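Local coordinates for 2,3-dehydroadipyl-CoA hydratase (PDB 4FZW), which catalyses the reversible hydration of 2,3-dehydroadipyl-CoA to 3-hydroxyadipyl-CoA in the degradation of phenylacetate, at residues S10-L18 with L187-A198; L91-I99 with L205-R213. All blocks are in the same frame, centred on the assembly; numbering follows the deposited sequence.

In the fold
Contacts 1 and 2 lie side by side in the crotonase fold, their centres about 16 Å apart, and both reach the sheet that contains strands 7-12, 15-20, 52-56 and 98-102. Their segments alternate along the chain: 10-18, 91-99, 187-198, 205-213. Each contact thus brings a late helix back to an early part of the sheet layer. Helix 186-197 lies against the sheet in contact 1, and the next helix, 202-214, grips the connection into strand 98-102 in contact 2. M197 joins the two contacts by packing on P97 and I99. Both contacts also touch a second copy of the protein, so this part of the fold lies at a subunit interface of the twelve-chain assembly.

Contact 1. Residues S10-L18 with L187-A198; sequences SRQQRVLLL and LEYALQLASKMA
V15 points its two methyls at A194 and A198, seating the edge hairpin of the crotonase fold against helix 186-197. The hairpin is a tight one, with a type II' turn from Q12 to V15, and its strand 15-18 runs at 149° to the helix, nearly antiparallel. A194 CB is met at 3.5 Å by V15 CG1, which chi1 of -177° swings opposite the backbone N, while V15 CG2 lies 3.8 Å from A198 CB. L17 continues the row: its CD1 meets L187 CD1 at 4.0 Å and L191 CD2 at 4.2 Å. From the other strand, Q12 crosses L191 at about a right angle, its OE1 3.3 Å from L191 CD1 and near CD2 as well. With an alanine at L191, the methyls beside the Q12 amide are gone, and L17 CD1 would probably be left with L187 alone on the helix. R14 approaches A198 mainly through its aliphatic part, CB to CB 4.1 Å; its NE is hydrogen-bonded to S51 OG and NH2 to T48 O. A water bridges A198 O and, weakly, R14 NE. Within the helix, L191 O accepts both S195 N and S195 OG, which arrive from opposite faces of the carbonyl plane, the OG bond measuring 2.9 Å.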
loop_
_atom_site.group_PDB
_atom_site.type_symbol
_atom_site.label_atom_id
_atom_site.label_comp_id
_atom_site.label_asym_id
_atom_site.label_seq_id
_atom_site.Cartn_x
_atom_site.Cartn_y
_atom_site.Cartn_z
ATOM N N SER B 10 -25.854 20.712 21.458
ATOM C CA SER B 10 -25.534 21.690 22.485
ATOM C C SER B 10 -24.124 22.219 22.278
ATOM O O SER B 10 -23.349 21.668 21.516
ATOM C CB SER B 10 -25.756 21.135 23.916
ATOM O OG SER B 10 -24.616 20.500 24.440
ATOM N N ARG B 11 -23.809 23.293 22.974
ATOM C CA ARG B 11 -22.651 24.080 22.647
ATOM C C ARG B 11 -21.935 24.534 23.903
ATOM O O ARG B 11 -22.556 24.896 24.902
ATOM C CB ARG B 11 -23.103 25.302 21.848
ATOM C CG ARG B 11 -22.089 26.423 21.762
ATOM C CD ARG B 11 -21.254 26.343 20.495
ATOM N NE ARG B 11 -21.576 27.429 19.582
ATOM C CZ ARG B 11 -20.942 27.653 18.437
ATOM N NH1 ARG B 11 -19.946 26.857 18.071
ATOM N NH2 ARG B 11 -21.302 28.668 17.655
ATOM N N GLN B 12 -20.614 24.493 23.853
ATOM C CA GLN B 12 -19.787 25.141 24.857
ATOM C C GLN B 12 -18.616 25.791 24.162
ATOM O O GLN B 12 -17.654 25.116 23.813
ATOM C CB GLN B 12 -19.308 24.141 25.911
ATOM C CG GLN B 12 -20.414 23.603 26.804
ATOM C CD GLN B 12 -19.917 22.563 27.786
ATOM O OE1 GLN B 12 -18.906 21.902 27.542
ATOM N NE2 GLN B 12 -20.624 22.413 28.901
ATOM N N GLN B 13 -18.698 27.095 23.931
ATOM C CA GLN B 13 -17.629 27.784 23.222
ATOM C C GLN B 13 -17.390 27.208 21.823
ATOM O O GLN B 13 -18.292 27.193 20.978
ATOM C CB GLN B 13 -16.335 27.726 24.035
ATOM C CG GLN B 13 -16.388 28.491 25.346
ATOM C CD GLN B 13 -16.668 29.967 25.150
ATOM O OE1 GLN B 13 -16.148 30.586 24.221
ATOM N NE2 GLN B 13 -17.494 30.535 26.023
ATOM N N ARG B 14 -16.168 26.757 21.579
ATOM C CA ARG B 14 -15.796 26.202 20.294
ATOM C C ARG B 14 -15.899 24.677 20.318
ATOM O O ARG B 14 -15.379 23.996 19.438
ATOM C CB ARG B 14 -14.365 26.622 19.976
ATOM C CG ARG B 14 -14.077 28.061 20.397
ATOM C CD ARG B 14 -12.782 28.550 19.802
ATOM N NE ARG B 14 -12.672 28.087 18.420
ATOM C CZ ARG B 14 -13.188 28.720 17.370
ATOM N NH1 ARG B 14 -13.837 29.869 17.537
ATOM N NH2 ARG B 14 -13.042 28.209 16.153
ATOM N N VAL B 15 -16.562 24.142 21.337
ATOM C CA VAL B 15 -16.827 22.704 21.394
ATOM C C VAL B 15 -18.301 22.425 21.209
ATOM O O VAL B 15 -19.140 23.013 21.886
ATOM C CB VAL B 15 -16.326 22.038 22.710
ATOM C CG1 VAL B 15 -16.559 20.565 22.652
ATOM C CG2 VAL B 15 -14.840 22.320 22.914
ATOM N N LEU B 16 -18.603 21.537 20.271
ATOM C CA LEU B 16 -19.971 21.134 19.993
ATOM C C LEU B 16 -20.254 19.781 20.657
ATOM O O LEU B 16 -19.407 18.885 20.662
ATOM C CB LEU B 16 -20.200 21.070 18.478
ATOM C CG LEU B 16 -21.583 20.641 17.984
ATOM C CD1 LEU B 16 -22.630 21.713 18.275
ATOM C CD2 LEU B 16 -21.519 20.318 16.477
ATOM N N LEU B 17 -21.439 19.650 21.242
ATOM C CA LEU B 17 -21.833 18.411 21.904
ATOM C C LEU B 17 -23.076 17.779 21.282
ATOM O O LEU B 17 -24.134 18.410 21.158
ATOM C CB LEU B 17 -22.064 18.632 23.396
ATOM C CG LEU B 17 -22.383 17.387 24.246
ATOM C CD1 LEU B 17 -21.274 16.320 24.149
ATOM C CD2 LEU B 17 -22.629 17.760 25.712
ATOM N N LEU B 18 -22.930 16.518 20.898
ATOM C CA LEU B 18 -24.011 15.761 20.307
ATOM C C LEU B 18 -24.329 14.584 21.214
ATOM O O LEU B 18 -23.494 13.685 21.402
ATOM C CB LEU B 18 -23.635 15.291 18.899
ATOM C CG LEU B 18 -23.225 16.424 17.946
ATOM C CD1 LEU B 18 -22.744 15.889 16.608
ATOM C CD2 LEU B 18 -24.374 17.432 17.751
ATOM N N LEU B 187 -18.377 12.416 30.799
ATOM C CA LEU B 187 -18.805 13.455 29.871
ATOM C C LEU B 187 -18.121 14.764 30.216
ATOM O O LEU B 187 -17.531 15.419 29.361
ATOM C CB LEU B 187 -20.335 13.610 29.941
ATOM C CG LEU B 187 -20.978 14.701 29.089
ATOM C CD1 LEU B 187 -20.350 14.679 27.672
ATOM C CD2 LEU B 187 -22.499 14.540 29.060
ATOM N N GLU B 188 -18.194 15.129 31.488
ATOM C CA GLU B 188 -17.588 16.366 31.959
ATOM C C GLU B 188 -16.087 16.464 31.615
ATOM O O GLU B 188 -15.578 17.538 31.238
ATOM C CB GLU B 188 -17.803 16.527 33.471
ATOM C CG GLU B 188 -17.204 17.822 34.019
ATOM C CD GLU B 188 -17.404 17.984 35.537
ATOM O OE1 GLU B 188 -18.232 17.241 36.126
ATOM O OE2 GLU B 188 -16.732 18.856 36.136
ATOM N N TYR B 189 -15.380 15.352 31.776
ATOM C CA TYR B 189 -13.941 15.336 31.559
ATOM C C TYR B 189 -13.629 15.312 30.050
ATOM O O TYR B 189 -12.624 15.855 29.593
ATOM C CB TYR B 189 -13.307 14.143 32.294
ATOM C CG TYR B 189 -13.200 14.377 33.763
ATOM C CD1 TYR B 189 -13.671 15.554 34.320
ATOM C CD2 TYR B 189 -12.615 13.436 34.610
ATOM C CE1 TYR B 189 -13.571 15.797 35.678
ATOM C CE2 TYR B 189 -12.504 13.673 35.984
ATOM C CZ TYR B 189 -12.993 14.861 36.500
ATOM O OH TYR B 189 -12.914 15.149 37.841
ATOM N N ALA B 190 -14.509 14.675 29.288
ATOM C CA ALA B 190 -14.402 14.626 27.848
ATOM C C ALA B 190 -14.538 16.033 27.268
ATOM O O ALA B 190 -13.803 16.389 26.333
ATOM C CB ALA B 190 -15.459 13.693 27.286
ATOM N N LEU B 191 -15.465 16.817 27.838
ATOM C CA LEU B 191 -15.629 18.242 27.510
ATOM C C LEU B 191 -14.430 19.091 27.893
ATOM O O LEU B 191 -14.130 20.061 27.212
ATOM C CB LEU B 191 -16.911 18.832 28.123
ATOM C CG LEU B 191 -18.229 18.289 27.551
ATOM C CD1 LEU B 191 -19.402 18.710 28.412
ATOM C CD2 LEU B 191 -18.412 18.758 26.083
ATOM N N GLN B 192 -13.728 18.731 28.966
ATOM C CA GLN B 192 -12.526 19.493 29.350
ATOM C C GLN B 192 -11.377 19.216 28.374
ATOM O O GLN B 192 -10.593 20.117 28.037
ATOM C CB GLN B 192 -12.103 19.216 30.795
ATOM N N LEU B 193 -11.315 17.966 27.910
ATOM C CA LEU B 193 -10.373 17.536 26.886
ATOM C C LEU B 193 -10.580 18.252 25.548
ATOM O O LEU B 193 -9.615 18.628 24.879
ATOM C CB LEU B 193 -10.516 16.037 26.668
ATOM C CG LEU B 193 -9.533 15.407 25.691
ATOM C CD1 LEU B 193 -8.123 15.465 26.246
ATOM C CD2 LEU B 193 -9.950 13.968 25.431
ATOM N N ALA B 194 -11.836 18.444 25.153
ATOM C CA ALA B 194 -12.127 19.135 23.891
ATOM C C ALA B 194 -11.838 20.608 24.058
ATOM O O ALA B 194 -11.428 21.256 23.126
ATOM C CB ALA B 194 -13.568 18.933 23.475
ATOM N N SER B 195 -12.055 21.132 25.264
ATOM C CA SER B 195 -11.832 22.550 25.524
ATOM C C SER B 195 -10.362 22.874 25.439
ATOM O O SER B 195 -9.981 23.935 24.948
ATOM C CB SER B 195 -12.400 22.949 26.881
ATOM O OG SER B 195 -13.808 22.913 26.806
ATOM N N LYS B 196 -9.545 21.951 25.931
ATOM C CA LYS B 196 -8.105 22.056 25.819
ATOM C C LYS B 196 -7.665 21.972 24.348
ATOM O O LYS B 196 -6.810 22.733 23.896
ATOM C CB LYS B 196 -7.448 20.950 26.649
ATOM C CG LYS B 196 -6.000 20.711 26.283
ATOM C CD LYS B 196 -5.114 20.719 27.508
ATOM C CE LYS B 196 -5.414 19.541 28.394
ATOM N NZ LYS B 196 -4.498 19.517 29.568
ATOM N N MET B 197 -8.253 21.058 23.590
ATOM C CA MET B 197 -7.912 20.997 22.173
ATOM C C MET B 197 -8.356 22.283 21.459
ATOM O O MET B 197 -7.528 22.959 20.852
ATOM C CB MET B 197 -8.426 19.711 21.515
ATOM C CG MET B 197 -7.739 18.461 22.075
ATOM S SD MET B 197 -8.440 16.979 21.365
ATOM C CE MET B 197 -9.905 17.708 20.649
ATOM N N ALA B 198 -9.632 22.644 21.612
ATOM C CA ALA B 198 -10.224 23.863 21.052
ATOM C C ALA B 198 -9.469 25.159 21.376
ATOM O O ALA B 198 -9.810 26.240 20.894
ATOM C CB ALA B 198 -11.667 23.984 21.526
HETATM O O HOH W 1 -9.660 26.693 17.965
#

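Contact 2. Residues L91-I99 with L205-R213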
loop_
_atom_site.group_PDB
_atom_site.type_symbol
_atom_site.label_atom_id
_atom_site.label_comp_id
_atom_site.label_asym_id
_atom_site.label_seq_id
_atom_site.Cartn_x
_atom_site.Cartn_y
_atom_site.Cartn_z
ATOM N N LEU B 91 -19.322 10.653 7.925
ATOM C CA LEU B 91 -18.942 10.850 9.345
ATOM C C LEU B 91 -17.430 10.927 9.499
ATOM O O LEU B 91 -16.907 11.839 10.139
ATOM C CB LEU B 91 -19.453 9.723 10.255
ATOM C CG LEU B 91 -20.942 9.465 10.459
ATOM C CD1 LEU B 91 -21.115 8.254 11.359
ATOM C CD2 LEU B 91 -21.629 10.686 11.042
ATOM N N GLN B 92 -16.749 9.952 8.899
ATOM C CA GLN B 92 -15.301 9.857 8.940
ATOM C C GLN B 92 -14.597 11.011 8.236
ATOM O O GLN B 92 -13.433 11.267 8.487
ATOM C CB GLN B 92 -14.843 8.541 8.313
ATOM C CG GLN B 92 -13.420 8.611 7.785
ATOM C CD GLN B 92 -12.912 7.282 7.325
ATOM O OE1 GLN B 92 -12.273 6.548 8.098
ATOM N NE2 GLN B 92 -13.181 6.950 6.050
ATOM N N ALA B 93 -15.301 11.704 7.351
ATOM C CA ALA B 93 -14.699 12.788 6.591
ATOM C C ALA B 93 -14.762 14.092 7.379
ATOM O O ALA B 93 -14.184 15.106 6.984
ATOM C CB ALA B 93 -15.385 12.926 5.223
ATOM N N PHE B 94 -15.456 14.060 8.509
ATOM C CA PHE B 94 -15.465 15.210 9.393
ATOM C C PHE B 94 -14.011 15.591 9.660
ATOM O O PHE B 94 -13.209 14.758 10.066
ATOM C CB PHE B 94 -16.216 14.894 10.690
ATOM C CG PHE B 94 -16.216 16.028 11.692
ATOM C CD1 PHE B 94 -16.931 17.190 11.451
ATOM C CD2 PHE B 94 -15.510 15.927 12.874
ATOM C CE1 PHE B 94 -16.939 18.236 12.369
ATOM C CE2 PHE B 94 -15.514 16.977 13.805
ATOM C CZ PHE B 94 -16.234 18.131 13.548
ATOM N N ASN B 95 -13.673 16.852 9.415
ATOM C CA ASN B 95 -12.277 17.273 9.361
ATOM C C ASN B 95 -11.745 17.826 10.693
ATOM O O ASN B 95 -10.562 18.140 10.808
ATOM C CB ASN B 95 -12.097 18.301 8.234
ATOM C CG ASN B 95 -12.832 19.624 8.516
ATOM O OD1 ASN B 95 -13.774 19.678 9.300
ATOM N ND2 ASN B 95 -12.396 20.687 7.867
ATOM N N LYS B 96 -12.625 17.955 11.688
ATOM C CA LYS B 96 -12.227 18.460 13.006
ATOM C C LYS B 96 -12.141 17.362 14.069
ATOM O O LYS B 96 -12.744 16.299 13.923
ATOM C CB LYS B 96 -13.158 19.581 13.466
ATOM C CG LYS B 96 -13.131 20.803 12.556
ATOM C CD LYS B 96 -14.171 21.833 12.978
ATOM C CE LYS B 96 -14.361 22.871 11.875
ATOM N NZ LYS B 96 -15.262 23.994 12.283
ATOM N N PRO B 97 -11.364 17.614 15.131
ATOM C CA PRO B 97 -11.234 16.633 16.221
ATOM C C PRO B 97 -12.580 16.149 16.757
ATOM O O PRO B 97 -13.501 16.933 16.986
ATOM C CB PRO B 97 -10.468 17.404 17.288
ATOM C CG PRO B 97 -9.554 18.289 16.447
ATOM C CD PRO B 97 -10.403 18.724 15.269
ATOM N N LEU B 98 -12.686 14.842 16.943
ATOM C CA LEU B 98 -13.944 14.223 17.308
ATOM C C LEU B 98 -13.689 13.276 18.467
ATOM O O LEU B 98 -12.964 12.279 18.338
ATOM C CB LEU B 98 -14.533 13.476 16.105
ATOM C CG LEU B 98 -15.939 12.884 16.172
ATOM C CD1 LEU B 98 -16.990 13.922 16.506
ATOM C CD2 LEU B 98 -16.257 12.203 14.853
ATOM N N ILE B 99 -14.288 13.607 19.603
ATOM C CA ILE B 99 -14.113 12.834 20.818
ATOM C C ILE B 99 -15.410 12.093 21.181
ATOM O O ILE B 99 -16.508 12.677 21.193
ATOM C CB ILE B 99 -13.603 13.723 21.986
ATOM C CG1 ILE B 99 -12.234 14.334 21.630
ATOM C CG2 ILE B 99 -13.477 12.900 23.255
ATOM C CD1 ILE B 99 -11.888 15.602 22.401
ATOM N N LEU B 205 -5.208 22.137 14.232
ATOM C CA LEU B 205 -5.998 20.967 14.592
ATOM C C LEU B 205 -6.375 20.199 13.320
ATOM O O LEU B 205 -6.245 18.975 13.260
ATOM C CB LEU B 205 -7.234 21.346 15.416
ATOM C CG LEU B 205 -6.999 21.789 16.887
ATOM C CD1 LEU B 205 -8.268 22.279 17.562
ATOM C CD2 LEU B 205 -6.383 20.689 17.705
ATOM N N GLN B 206 -6.828 20.925 12.301
ATOM C CA GLN B 206 -7.226 20.299 11.052
ATOM C C GLN B 206 -6.052 19.646 10.338
ATOM O O GLN B 206 -6.162 18.502 9.884
ATOM C CB GLN B 206 -7.951 21.305 10.172
ATOM C CG GLN B 206 -9.293 21.686 10.780
ATOM C CD GLN B 206 -9.931 22.927 10.182
ATOM O OE1 GLN B 206 -9.256 23.869 9.772
ATOM N NE2 GLN B 206 -11.253 22.939 10.159
ATOM N N ALA B 207 -4.931 20.366 10.263
ATOM C CA ALA B 207 -3.690 19.827 9.697
ATOM C C ALA B 207 -3.236 18.542 10.404
ATOM O O ALA B 207 -2.971 17.530 9.753
ATOM C CB ALA B 207 -2.573 20.867 9.750
ATOM N N ALA B 208 -3.119 18.597 11.725
ATOM C CA ALA B 208 -2.582 17.485 12.492
ATOM C C ALA B 208 -3.493 16.276 12.380
ATOM O O ALA B 208 -3.016 15.139 12.268
ATOM C CB ALA B 208 -2.423 17.882 13.945
ATOM N N LYS B 209 -4.803 16.520 12.419
ATOM C CA LYS B 209 -5.764 15.433 12.297
ATOM C C LYS B 209 -5.605 14.718 10.960
ATOM O O LYS B 209 -5.578 13.486 10.891
ATOM C CB LYS B 209 -7.205 15.924 12.456
ATOM C CG LYS B 209 -8.183 14.775 12.679
ATOM C CD LYS B 209 -9.646 15.194 12.535
ATOM C CE LYS B 209 -10.495 13.950 12.336
ATOM N NZ LYS B 209 -11.932 14.131 12.663
ATOM N N GLN B 210 -5.490 15.509 9.897
ATOM C CA GLN B 210 -5.380 14.980 8.539
ATOM C C GLN B 210 -4.166 14.064 8.417
ATOM O O GLN B 210 -4.270 12.964 7.884
ATOM C CB GLN B 210 -5.324 16.125 7.534
ATOM C CG GLN B 210 -5.278 15.645 6.073
ATOM C CD GLN B 210 -6.487 14.797 5.677
ATOM O OE1 GLN B 210 -7.412 14.588 6.472
ATOM N NE2 GLN B 210 -6.480 14.305 4.440
ATOM N N ALA B 211 -3.029 14.517 8.949
ATOM C CA ALA B 211 -1.844 13.671 9.088
ATOM C C ALA B 211 -2.130 12.370 9.824
ATOM O O ALA B 211 -1.607 11.335 9.442
ATOM C CB ALA B 211 -0.709 14.423 9.781
ATOM N N LEU B 212 -2.945 12.418 10.881
ATOM C CA LEU B 212 -3.277 11.198 11.616
ATOM C C LEU B 212 -4.158 10.242 10.804
ATOM O O LEU B 212 -3.930 9.025 10.825
ATOM C CB LEU B 212 -3.921 11.507 12.976
ATOM C CG LEU B 212 -3.055 12.196 14.038
ATOM C CD1 LEU B 212 -3.909 13.020 15.030
ATOM C CD2 LEU B 212 -2.157 11.193 14.763
ATOM N N ARG B 213 -5.165 10.779 10.109
ATOM C CA ARG B 213 -6.016 9.956 9.235
ATOM C C ARG B 213 -5.212 9.274 8.120
ATOM O O ARG B 213 -5.467 8.126 7.768
ATOM C CB ARG B 213 -7.123 10.796 8.601
ATOM C CG ARG B 213 -8.017 11.534 9.591
ATOM C CD ARG B 213 -8.904 12.532 8.863
ATOM N NE ARG B 213 -9.774 11.890 7.884
ATOM C CZ ARG B 213 -10.623 12.543 7.099
ATOM N NH1 ARG B 213 -11.383 11.872 6.237
ATOM N NH2 ARG B 213 -10.704 13.866 7.174
HETATM O O HOH W 2 -8.712 17.384 9.114
#
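K209 NZ is held by more than one group: it donates to F94 O at 3.0 Å and forms a salt bridge with D118. The bond to F94 O is not on a lone pair, for the nitrogen sits 43° out of the carbonyl plane. K96 O is also within bonding range of NZ, but its position is less certain. An extended chain, with CG anti to the backbone N (chi1 -166°), carries the ammonium from the helix across the 94-97 loop, where K209 CD passes 3.5 Å from N95 O. D118 OD2 also accepts L98 N, so one carboxylate links this lysine to the start of strand 98-102. In the crotonase fold this loop leads from helix 84-92 into a parallel strand of the central sheet, and helix 202-214 belongs to the C-terminal helical region; A211 O of that helix is hydrogen-bonded to Q145 of a second subunit. One turn beyond K209, R213 bends at its third torsion, and Q92 O lies over one face of the R213 guanidinium, 3.1 Å above its plane and offset toward the rim; the angle to NH1 is too poor for a hydrogen bond. One turn before K209, Q206 runs side by side with K96, its NE2 3.6 Å from K96 CE, while K96 NZ goes on to I50 O and A44 O. Q206 NE2 also faces N95 ND2 with the amide planes 42° apart, and two donors cannot bond as modelled. A water makes the polar link here, donating to N95 O at 2.6 Å and to Q206 O. Earlier on the helix, L205 is crossed at about a right angle by the P97 ring, P97 CG 4.0 Å from L205 CB.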